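PDB 4NLC: ribosomal RNA processing protein 6 from Trypanosoma brucei brucei, which probably degrades and processes RNA from its 3' end as an exosome-associated 3'-5' exoribonuclease, here represented by its catalytic core with exonuclease and HRDC domains. Local coordinates for residues F299-M304 with M352-I357. The protein carries 1 engineered substitution. Numbering follows the deposited sequence.
Sequences FNWRDM and MKLLQI
With CG anti to the backbone N (chi1 177°), Trp301 extends its indole toward helix 351-359, while Leu354, with CG turned beside its own backbone N (chi1 -65°), brings CD2 over one face of that ring. The pair belongs to the HRDC domain, an all-helical bundle, and joins its long helix 289-309 to its last helix. The two short segments run nearly antiparallel, at 157°, with their axes 11.3 Å apart at closest approach. Trp301 fills much of the space between the axes and takes part in every side-chain contact between the segments.

Leu354 CD2 makes a CH-pi contact with the six-membered ring, 3.8 Å from its centroid. The methyl is displaced toward the rim, so its shortest approach is to a ring atom, 3.5 Å from CD2 to Trp301 CE3. Ile357, one turn further along, meets the root of the side chain instead: its CD1 lies 3.8 Å from Trp301 CB, and the two side chains cross at about a right angle. Val316 and Met317 also touch the indole, and Met317 packs against Leu354 as well, so the connection between the helices contributes to the same apolar cluster. Ile298, three residues before Trp301 on the long helix, touches both Leu354 and Ile357.

Lys353 borders the cluster on its exposed side. Its aliphatic chain, bent at chi2 and chi3, runs by the pyrrole part of the indole and uses methylenes rather than the ammonium group for the contact. CG is 3.8 Å from Trp301 NE1, and CE comes closer still, lying near the ring plane at the edge, 3.4 Å from the same NE1.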
loop_
_atom_site.group_PDB
_atom_site.type_symbol
_atom_site.label_atom_id
_atom_site.label_comp_id
_atom_site.label_asym_id
_atom_site.label_seq_id
_atom_site.Cartn_x
_atom_site.Cartn_y
_atom_site.Cartn_z
ATOM N N PHE A 299 10.152 23.091 -4.383
ATOM C CA PHE A 299 9.938 21.657 -4.381
ATOM C C PHE A 299 10.562 21.001 -3.148
ATOM O O PHE A 299 9.939 20.133 -2.544
ATOM C CB PHE A 299 10.428 21.007 -5.696
ATOM C CG PHE A 299 9.953 19.574 -5.829
ATOM C CD1 PHE A 299 10.659 18.527 -5.233
ATOM C CD2 PHE A 299 8.761 19.277 -6.478
ATOM C CE1 PHE A 299 10.190 17.207 -5.312
ATOM C CE2 PHE A 299 8.311 17.956 -6.577
ATOM C CZ PHE A 299 9.022 16.931 -5.987
ATOM N N ASN A 300 11.774 21.418 -2.769
ATOM C CA ASN A 300 12.451 20.859 -1.592
ATOM C C ASN A 300 11.787 21.294 -0.316
ATOM O O ASN A 300 11.673 20.482 0.597
ATOM C CB ASN A 300 13.949 21.140 -1.604
ATOM C CG ASN A 300 14.631 20.308 -2.647
ATOM O OD1 ASN A 300 14.018 19.430 -3.264
ATOM N ND2 ASN A 300 15.902 20.548 -2.868
ATOM N N TRP A 301 11.277 22.546 -0.281
ATOM C CA TRP A 301 10.506 23.043 0.849
ATOM C C TRP A 301 9.182 22.230 0.957
ATOM O O TRP A 301 8.772 21.858 2.064
ATOM C CB TRP A 301 10.186 24.540 0.696
ATOM C CG TRP A 301 9.326 25.020 1.819
ATOM C CD1 TRP A 301 9.749 25.407 3.055
ATOM C CD2 TRP A 301 7.891 24.948 1.890
ATOM N NE1 TRP A 301 8.670 25.608 3.882
ATOM C CE2 TRP A 301 7.517 25.344 3.191
ATOM C CE3 TRP A 301 6.882 24.609 0.970
ATOM C CZ2 TRP A 301 6.178 25.444 3.589
ATOM C CZ3 TRP A 301 5.554 24.690 1.369
ATOM C CH2 TRP A 301 5.212 25.113 2.661
ATOM N N ARG A 302 8.516 21.991 -0.186
ATOM C CA ARG A 302 7.236 21.282 -0.248
ATOM C C ARG A 302 7.359 19.886 0.323
ATOM O O ARG A 302 6.453 19.444 1.028
ATOM C CB ARG A 302 6.638 21.292 -1.677
ATOM C CG ARG A 302 5.208 20.775 -1.746
ATOM C CD ARG A 302 4.707 20.647 -3.170
ATOM N NE ARG A 302 5.394 19.571 -3.863
ATOM C CZ ARG A 302 4.812 18.713 -4.684
ATOM N NH1 ARG A 302 3.520 18.814 -4.954
ATOM N NH2 ARG A 302 5.515 17.746 -5.239
ATOM N N ASP A 303 8.496 19.220 0.078
ATOM C CA ASP A 303 8.734 17.891 0.627
ATOM C C ASP A 303 8.964 17.956 2.147
ATOM O O ASP A 303 8.387 17.156 2.862
ATOM C CB ASP A 303 9.866 17.168 -0.103
ATOM C CG ASP A 303 9.959 15.714 0.326
ATOM O OD1 ASP A 303 9.189 14.885 -0.206
ATOM O OD2 ASP A 303 10.772 15.417 1.214
ATOM N N MET A 304 9.765 18.912 2.631
ATOM C CA MET A 304 10.005 19.126 4.067
ATOM C C MET A 304 8.680 19.413 4.816
ATOM O O MET A 304 8.366 18.728 5.784
ATOM C CB MET A 304 11.033 20.258 4.304
ATOM C CG MET A 304 12.455 19.853 3.950
ATOM S SD MET A 304 13.739 21.157 4.043
ATOM C CE MET A 304 14.957 20.328 5.101
ATOM N N MET A 352 5.484 33.290 4.433
ATOM C CA MET A 352 6.646 34.182 4.545
ATOM C C MET A 352 7.949 33.470 4.181
ATOM O O MET A 352 8.862 34.099 3.629
ATOM C CB MET A 352 6.708 34.868 5.923
ATOM C CG MET A 352 5.525 35.826 6.189
ATOM S SD MET A 352 5.080 36.966 4.827
ATOM C CE MET A 352 6.433 38.141 4.928
ATOM N N LYS A 353 8.008 32.152 4.438
ATOM C CA LYS A 353 9.142 31.288 4.084
ATOM C C LYS A 353 9.179 31.095 2.548
ATOM O O LYS A 353 10.255 31.164 1.953
ATOM C CB LYS A 353 9.034 29.924 4.814
ATOM C CG LYS A 353 10.240 29.006 4.622
ATOM C CD LYS A 353 10.817 28.504 5.949
ATOM C CE LYS A 353 10.103 27.293 6.518
ATOM N NZ LYS A 353 10.732 26.828 7.782
ATOM N N LEU A 354 8.001 30.849 1.914
ATOM C CA LEU A 354 7.898 30.685 0.454
ATOM C C LEU A 354 8.294 31.990 -0.223
ATOM O O LEU A 354 9.028 31.982 -1.214
ATOM C CB LEU A 354 6.476 30.291 0.028
ATOM C CG LEU A 354 5.960 28.944 0.481
ATOM C CD1 LEU A 354 4.473 28.830 0.216
ATOM C CD2 LEU A 354 6.661 27.833 -0.240
ATOM N N LEU A 355 7.845 33.108 0.349
ATOM C CA LEU A 355 8.163 34.464 -0.091
ATOM C C LEU A 355 9.669 34.756 0.066
ATOM O O LEU A 355 10.247 35.415 -0.793
ATOM C CB LEU A 355 7.310 35.464 0.709
ATOM C CG LEU A 355 7.414 36.942 0.364
ATOM C CD1 LEU A 355 7.202 37.179 -1.115
ATOM C CD2 LEU A 355 6.438 37.759 1.188
ATOM N N GLN A 356 10.311 34.224 1.119
ATOM C CA GLN A 356 11.753 34.428 1.319
ATOM C C GLN A 356 12.566 33.695 0.241
ATOM O O GLN A 356 13.572 34.235 -0.252
ATOM C CB GLN A 356 12.189 34.001 2.742
ATOM C CG GLN A 356 13.487 34.677 3.206
ATOM C CD GLN A 356 13.505 36.167 2.953
ATOM O OE1 GLN A 356 12.665 36.940 3.453
ATOM N NE2 GLN A 356 14.452 36.595 2.143
ATOM N N ILE A 357 12.101 32.475 -0.140
ATOM C CA ILE A 357 12.698 31.633 -1.190
ATOM C C ILE A 357 12.782 32.432 -2.492
ATOM O O ILE A 357 13.839 32.472 -3.112
ATOM C CB ILE A 357 11.940 30.274 -1.367
ATOM C CG1 ILE A 357 12.256 29.308 -0.198
ATOM C CG2 ILE A 357 12.251 29.619 -2.740
ATOM C CD1 ILE A 357 11.281 28.070 -0.045
#